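Local coordinates for alpha-glucosidase YIHQ (PDB 5AEG), which hydrolyses plant sulfolipids, sulfoquinovosyl diacylglycerides, and simpler sulfoquinovosides to release sulfoquinovose, as a retaining glycosidase of family 31, at residues E126-F136 against T180-Q191. Numbering follows the deposited sequence.
Sequences EDHIYGCGEQF and TFFPQPTFVSTQ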
ATOM      1  N   GLU A 126      11.222 -17.181  18.525  1.00 29.16           N
ATOM      2  CA  GLU A 126      11.522 -15.737  18.726  1.00 34.88           C
ATOM      3  C   GLU A 126      11.461 -14.844  17.458  1.00 30.12           C
ATOM      4  O   GLU A 126      11.537 -13.616  17.549  1.00 27.89           O
ATOM      5  CB  GLU A 126      12.911 -15.549  19.339  1.00 34.71           C
ATOM      6  CG  GLU A 126      14.020 -16.050  18.468  1.00 36.56           C
ATOM      7  CD  GLU A 126      14.417 -17.559  18.754  1.00 44.62           C
ATOM      8  OE1 GLU A 126      13.626 -18.394  19.315  1.00 35.41           O
ATOM      9  OE2 GLU A 126      15.553 -17.891  18.397  1.00 44.60           O
ATOM     10  N   ASP A 127      11.339 -15.431  16.279  1.00 24.92           N
ATOM     11  CA  ASP A 127      11.443 -14.646  15.090  1.00 23.69           C
ATOM     12  C   ASP A 127      10.235 -13.671  14.987  1.00 21.31           C
ATOM     13  O   ASP A 127       9.124 -14.046  15.303  1.00 22.69           O
ATOM     14  CB  ASP A 127      11.434 -15.526  13.837  1.00 25.15           C
ATOM     15  CG  ASP A 127      12.626 -16.477  13.742  1.00 29.05           C
ATOM     16  OD1 ASP A 127      13.677 -16.226  14.372  1.00 27.07           O
ATOM     17  OD2 ASP A 127      12.537 -17.413  12.920  1.00 24.22           O
ATOM     18  N   HIS A 128      10.474 -12.474  14.473  1.00 22.66           N
ATOM     19  CA  HIS A 128       9.381 -11.606  13.990  1.00 22.06           C
ATOM     20  C   HIS A 128       9.331 -11.649  12.508  1.00 20.79           C
ATOM     21  O   HIS A 128      10.320 -12.001  11.813  1.00 20.86           O
ATOM     22  CB  HIS A 128       9.563 -10.134  14.502  1.00 22.31           C
ATOM     23  CG  HIS A 128       9.778 -10.048  15.970  1.00 24.27           C
ATOM     24  ND1 HIS A 128       8.745 -10.032  16.885  1.00 28.21           N
ATOM     25  CD2 HIS A 128      10.932 -10.040  16.714  1.00 27.32           C
ATOM     26  CE1 HIS A 128       9.235  -9.946  18.125  1.00 27.24           C
ATOM     27  NE2 HIS A 128      10.555  -9.979  18.045  1.00 28.52           N
ATOM     28  N   ILE A 129       8.199 -11.165  11.955  1.00 21.31           N
ATOM     29  CA  ILE A 129       7.956 -11.231  10.559  1.00 19.18           C
ATOM     30  C   ILE A 129       7.291  -9.893  10.136  1.00 18.63           C
ATOM     31  O   ILE A 129       6.336  -9.443  10.807  1.00 20.44           O
ATOM     32  CB  ILE A 129       7.000 -12.389  10.245  1.00 22.87           C
ATOM     33  CG1 ILE A 129       7.609 -13.807  10.515  1.00 25.73           C
ATOM     34  CG2 ILE A 129       6.572 -12.342   8.805  1.00 21.58           C
ATOM     35  CD1 ILE A 129       8.756 -14.124   9.548  1.00 24.85           C
ATOM     36  N   TYR A 130       7.765  -9.330   9.063  1.00 18.81           N
ATOM     37  CA  TYR A 130       7.263  -8.045   8.590  1.00 21.29           C
ATOM     38  C   TYR A 130       6.986  -8.133   7.093  1.00 18.96           C
ATOM     39  O   TYR A 130       7.566  -8.966   6.355  1.00 21.63           O
ATOM     40  CB  TYR A 130       8.305  -6.941   8.843  1.00 18.43           C
ATOM     41  CG  TYR A 130       8.707  -6.873  10.237  1.00 19.19           C
ATOM     42  CD1 TYR A 130       7.942  -6.225  11.191  1.00 20.78           C
ATOM     43  CD2 TYR A 130       9.873  -7.515  10.660  1.00 21.73           C
ATOM     44  CE1 TYR A 130       8.296  -6.238  12.545  1.00 22.73           C
ATOM     45  CE2 TYR A 130      10.260  -7.517  11.984  1.00 21.58           C
ATOM     46  CZ  TYR A 130       9.464  -6.909  12.939  1.00 23.43           C
ATOM     47  OH  TYR A 130       9.793  -6.877  14.242  1.00 23.56           O
ATOM     48  N   GLY A 131       6.097  -7.255   6.666  1.00 20.52           N
ATOM     49  CA  GLY A 131       5.794  -7.110   5.270  1.00 18.88           C
ATOM     50  C   GLY A 131       4.409  -7.583   4.913  1.00 19.15           C
ATOM     51  O   GLY A 131       3.399  -7.215   5.529  1.00 18.35           O
ATOM     52  N   CYS A 132       4.366  -8.400   3.890  1.00 19.84           N
ATOM     53  CA  CYS A 132       3.139  -8.878   3.276  1.00 18.96           C
ATOM     54  C   CYS A 132       2.322  -7.764   2.668  1.00 19.33           C
ATOM     55  O   CYS A 132       1.081  -7.881   2.572  1.00 19.93           O
ATOM     56  CB  CYS A 132       2.296  -9.798   4.140  1.00 18.59           C
ATOM     57  SG  CYS A 132       2.923 -11.491   4.413  1.00 21.93           S
ATOM     58  N   GLY A 133       3.002  -6.754   2.152  1.00 19.85           N
ATOM     59  CA  GLY A 133       2.373  -5.595   1.508  1.00 19.00           C
ATOM     60  C   GLY A 133       2.012  -4.548   2.526  1.00 20.15           C
ATOM     61  O   GLY A 133       2.832  -4.212   3.405  1.00 20.19           O
ATOM     62  N   GLU A 134       0.792  -4.012   2.417  1.00 18.35           N
ATOM     63  CA  GLU A 134       0.323  -2.923   3.290  1.00 18.12           C
ATOM     64  C   GLU A 134      -0.666  -3.529   4.270  1.00 17.74           C
ATOM     65  O   GLU A 134      -1.803  -3.875   3.918  1.00 17.03           O
ATOM     66  CB  GLU A 134      -0.295  -1.796   2.451  1.00 16.96           C
ATOM     67  CG  GLU A 134      -0.614  -0.491   3.260  1.00 17.51           C
ATOM     68  CD  GLU A 134      -1.145   0.578   2.372  1.00 18.95           C
ATOM     69  OE1 GLU A 134      -1.518   0.198   1.209  1.00 19.90           O
ATOM     70  OE2 GLU A 134      -1.055   1.772   2.724  1.00 16.66           O
ATOM     71  N   GLN A 135      -0.229  -3.614   5.523  1.00 17.96           N
ATOM     72  CA  GLN A 135      -0.916  -4.160   6.633  1.00 16.62           C
ATOM     73  C   GLN A 135      -1.294  -3.063   7.632  1.00 18.55           C
ATOM     74  O   GLN A 135      -0.482  -2.234   7.989  1.00 16.94           O
ATOM     75  CB  GLN A 135      -0.071  -5.234   7.281  1.00 17.35           C
ATOM     76  CG  GLN A 135       0.137  -6.454   6.347  1.00 18.16           C
ATOM     77  CD  GLN A 135      -1.174  -7.184   6.026  1.00 16.94           C
ATOM     78  OE1 GLN A 135      -2.165  -7.146   6.804  1.00 18.97           O
ATOM     79  NE2 GLN A 135      -1.164  -7.931   4.945  1.00 18.41           N
ATOM     80  N   PHE A 136      -2.570  -3.025   7.980  1.00 17.92           N
ATOM     81  CA  PHE A 136      -3.072  -1.899   8.765  1.00 17.03           C
ATOM     82  C   PHE A 136      -3.342  -2.177  10.239  1.00 19.84           C
ATOM     83  O   PHE A 136      -3.513  -1.226  11.003  1.00 18.58           O
ATOM     84  CB  PHE A 136      -4.380  -1.405   8.082  1.00 18.07           C
ATOM     85  CG  PHE A 136      -4.198  -0.692   6.789  1.00 17.69           C
ATOM     86  CD1 PHE A 136      -4.179  -1.415   5.592  1.00 17.72           C
ATOM     87  CD2 PHE A 136      -4.174   0.702   6.725  1.00 19.76           C
ATOM     88  CE1 PHE A 136      -4.035  -0.799   4.385  1.00 17.35           C
ATOM     89  CE2 PHE A 136      -4.076   1.325   5.528  1.00 16.66           C
ATOM     90  CZ  PHE A 136      -3.987   0.568   4.352  1.00 16.87           C
ATOM     91  N   THR A 180      -6.916  -5.732   2.995  1.00 18.53           N
ATOM     92  CA  THR A 180      -6.150  -4.690   2.358  1.00 17.99           C
ATOM     93  C   THR A 180      -6.252  -4.730   0.860  1.00 17.97           C
ATOM     94  O   THR A 180      -6.412  -5.804   0.241  1.00 19.21           O
ATOM     95  CB  THR A 180      -4.626  -4.852   2.774  1.00 19.33           C
ATOM     96  OG1 THR A 180      -3.799  -3.918   2.087  1.00 17.01           O
ATOM     97  CG2 THR A 180      -4.098  -6.249   2.555  1.00 20.49           C
ATOM     98  N   PHE A 181      -6.034  -3.564   0.310  1.00 20.33           N
ATOM     99  CA  PHE A 181      -5.950  -3.378  -1.083  1.00 21.37           C
ATOM    100  C   PHE A 181      -4.543  -3.622  -1.655  1.00 20.10           C
ATOM    101  O   PHE A 181      -4.414  -3.519  -2.849  1.00 17.07           O
ATOM    102  CB  PHE A 181      -6.504  -2.032  -1.564  1.00 22.94           C
ATOM    103  CG  PHE A 181      -6.355  -0.911  -0.602  1.00 20.33           C
ATOM    104  CD1 PHE A 181      -5.111  -0.538  -0.175  1.00 24.67           C
ATOM    105  CD2 PHE A 181      -7.482  -0.285  -0.088  1.00 21.82           C
ATOM    106  CE1 PHE A 181      -4.968   0.437   0.820  1.00 23.70           C
ATOM    107  CE2 PHE A 181      -7.359   0.766   0.897  1.00 21.65           C
ATOM    108  CZ  PHE A 181      -6.107   1.032   1.381  1.00 23.18           C
ATOM    109  N   PHE A 182      -3.536  -3.926  -0.816  1.00 18.62           N
ATOM    110  CA  PHE A 182      -2.148  -4.132  -1.295  1.00 19.10           C
ATOM    111  C   PHE A 182      -1.588  -5.258  -0.412  1.00 19.02           C
ATOM    112  O   PHE A 182      -0.636  -5.035   0.316  1.00 19.37           O
ATOM    113  CB  PHE A 182      -1.351  -2.833  -1.216  1.00 17.55           C
ATOM    114  CG  PHE A 182      -0.009  -2.828  -1.928  1.00 17.20           C
ATOM    115  CD1 PHE A 182       0.678  -4.011  -2.336  1.00 18.07           C
ATOM    116  CD2 PHE A 182       0.631  -1.627  -2.073  1.00 20.60           C
ATOM    117  CE1 PHE A 182       1.893  -3.911  -2.937  1.00 17.99           C
ATOM    118  CE2 PHE A 182       1.855  -1.518  -2.742  1.00 18.83           C
ATOM    119  CZ  PHE A 182       2.485  -2.680  -3.119  1.00 17.95           C
ATOM    120  N   PRO A 183      -2.180  -6.467  -0.464  1.00 17.51           N
ATOM    121  CA  PRO A 183      -1.495  -7.597   0.133  1.00 18.91           C
ATOM    122  C   PRO A 183      -0.384  -8.004  -0.848  1.00 18.36           C
ATOM    123  O   PRO A 183      -0.478  -7.718  -2.039  1.00 20.06           O
ATOM    124  CB  PRO A 183      -2.568  -8.706   0.181  1.00 17.67           C
ATOM    125  CG  PRO A 183      -3.408  -8.399  -1.051  1.00 17.90           C
ATOM    126  CD  PRO A 183      -3.293  -6.916  -1.318  1.00 17.64           C
ATOM    127  N   GLN A 184       0.687  -8.602  -0.368  1.00 19.16           N
ATOM    128  CA  GLN A 184       1.735  -9.042  -1.279  1.00 19.41           C
ATOM    129  C   GLN A 184       2.377 -10.308  -0.658  1.00 19.36           C
ATOM    130  O   GLN A 184       2.607 -10.337   0.532  1.00 17.45           O
ATOM    131  CB  GLN A 184       2.805  -7.979  -1.530  1.00 18.43           C
ATOM    132  CG  GLN A 184       3.719  -8.393  -2.714  1.00 20.75           C
ATOM    133  CD  GLN A 184       4.650  -7.332  -3.162  1.00 21.88           C
ATOM    134  OE1 GLN A 184       4.211  -6.246  -3.512  1.00 21.67           O
ATOM    135  NE2 GLN A 184       5.926  -7.631  -3.190  1.00 22.33           N
ATOM    136  N   PRO A 185       2.736 -11.335  -1.511  1.00 18.68           N
ATOM    137  CA  PRO A 185       3.284 -12.607  -0.995  1.00 18.32           C
ATOM    138  C   PRO A 185       4.790 -12.525  -0.827  1.00 20.46           C
ATOM    139  O   PRO A 185       5.542 -13.256  -1.476  1.00 19.19           O
ATOM    140  CB  PRO A 185       2.840 -13.627  -2.065  1.00 18.20           C
ATOM    141  CG  PRO A 185       2.845 -12.833  -3.290  1.00 20.00           C
ATOM    142  CD  PRO A 185       2.270 -11.475  -2.889  1.00 19.24           C
ATOM    143  N   THR A 186       5.213 -11.624   0.067  1.00 22.41           N
ATOM    144  CA  THR A 186       6.634 -11.187   0.221  1.00 23.03           C
ATOM    145  C   THR A 186       6.761 -10.844   1.717  1.00 22.78           C
ATOM    146  O   THR A 186       5.924 -10.117   2.253  1.00 21.35           O
ATOM    147  CB  THR A 186       6.914  -9.938  -0.592  1.00 26.36           C
ATOM    148  OG1 THR A 186       6.593 -10.193  -1.953  1.00 23.37           O
ATOM    149  CG2 THR A 186       8.351  -9.511  -0.488  1.00 25.24           C
ATOM    150  N   PHE A 187       7.749 -11.410   2.426  1.00 21.43           N
ATOM    151  CA  PHE A 187       7.918 -11.146   3.841  1.00 19.02           C
ATOM    152  C   PHE A 187       9.418 -11.135   4.191  1.00 22.46           C
ATOM    153  O   PHE A 187      10.269 -11.603   3.390  1.00 18.78           O
ATOM    154  CB  PHE A 187       7.099 -12.070   4.773  1.00 19.17           C
ATOM    155  CG  PHE A 187       7.512 -13.503   4.819  1.00 19.83           C
ATOM    156  CD1 PHE A 187       6.974 -14.427   3.930  1.00 24.09           C
ATOM    157  CD2 PHE A 187       8.473 -13.969   5.731  1.00 21.21           C
ATOM    158  CE1 PHE A 187       7.320 -15.756   4.010  1.00 22.91           C
ATOM    159  CE2 PHE A 187       8.842 -15.274   5.739  1.00 21.28           C
ATOM    160  CZ  PHE A 187       8.258 -16.159   4.890  1.00 21.74           C
ATOM    161  N   VAL A 188       9.687 -10.487   5.303  1.00 21.95           N
ATOM    162  CA  VAL A 188      11.027 -10.389   5.942  1.00 19.86           C
ATOM    163  C   VAL A 188      10.945 -11.052   7.273  1.00 19.65           C
ATOM    164  O   VAL A 188      10.080 -10.777   8.107  1.00 21.21           O
ATOM    165  CB  VAL A 188      11.438  -8.949   6.145  1.00 20.93           C
ATOM    166  CG1 VAL A 188      12.658  -8.775   7.017  1.00 20.22           C
ATOM    167  CG2 VAL A 188      11.741  -8.362   4.827  1.00 18.37           C
ATOM    168  N   SER A 189      11.968 -11.859   7.567  1.00 18.91           N
ATOM    169  CA  SER A 189      12.101 -12.477   8.867  1.00 18.07           C
ATOM    170  C   SER A 189      13.296 -11.826   9.629  1.00 18.61           C
ATOM    171  O   SER A 189      14.284 -11.409   8.995  1.00 22.05           O
ATOM    172  CB  SER A 189      12.503 -13.986   8.654  1.00 21.93           C
ATOM    173  OG  SER A 189      12.922 -14.544   9.925  1.00 20.25           O
ATOM    174  N   THR A 190      13.219 -11.887  10.948  1.00 20.11           N
ATOM    175  CA  THR A 190      14.351 -11.439  11.782  1.00 22.44           C
ATOM    176  C   THR A 190      15.561 -12.406  11.778  1.00 26.86           C
ATOM    177  O   THR A 190      16.550 -12.061  12.389  1.00 22.44           O
ATOM    178  CB  THR A 190      13.938 -11.036  13.171  1.00 22.07           C
ATOM    179  OG1 THR A 190      13.240 -12.068  13.853  1.00 25.00           O
ATOM    180  CG2 THR A 190      13.050  -9.722  13.099  1.00 24.65           C
ATOM    181  N   GLN A 191      15.466 -13.558  11.079  1.00 22.82           N
ATOM    182  CA  GLN A 191      16.701 -14.321  10.661  1.00 25.60           C
ATOM    183  C   GLN A 191      17.408 -13.639   9.522  1.00 25.45           C
ATOM    184  O   GLN A 191      18.335 -14.158   8.960  1.00 26.65           O
ATOM    185  CB  GLN A 191      16.286 -15.733  10.313  1.00 26.81           C
ATOM    186  CG  GLN A 191      15.742 -16.467  11.532  1.00 27.28           C
ATOM    187  CD  GLN A 191      15.709 -18.003  11.356  1.00 30.56           C
ATOM    188  OE1 GLN A 191      16.559 -18.570  10.745  1.00 28.01           O
ATOM    189  NE2 GLN A 191      14.673 -18.633  11.852  1.00 28.16           N
TER
HETATM  190  O   HOH W   1      11.728 -16.987  10.437  1.00 23.56           O
HETATM  191  O   HOH W   2      14.851 -13.892  15.010  1.00 25.04           O
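Y130 and V188 form a hydrogen-bonded antiparallel pair in the N-terminal galactose mutarotase-like domain, and their strands illustrate how a beta bulge accompanies corners, here at C132 and P185. Y130 N reaches V188 O at 2.9 Å, and V188 N returns to Y130 O. Between G131 and G133 the register slips by two residues; C132 N still meets T186 O at 2.8 Å, and E134 N binds F182 O. A side chain at G133 would clash with that carbonyl.

Polar side chains close both ends. T190 OG1 accepts from H128 N (2.9 Å), while Q191 NE2 takes the syn lone pair of D127 OD2 at 2.7 Å. With OG1 swung opposite the backbone N (chi1 175°), T180 donates to E134 O at 2.7 Å and accepts from F182 N in an ST turn; a valine here would probably leave the E134 carbonyl without its hydroxyl donor and the turn without its acceptor.

Apolar side chains meet twice: I129 CD1 against F187 CD2, and F136 CZ against F181 CE1, with ring planes at 89°. F181 also touches D472, the inferred proton donor; E134, with OE2 held by H501, sets OE1 at the F181 ring edge, 3.5 Å from CE1.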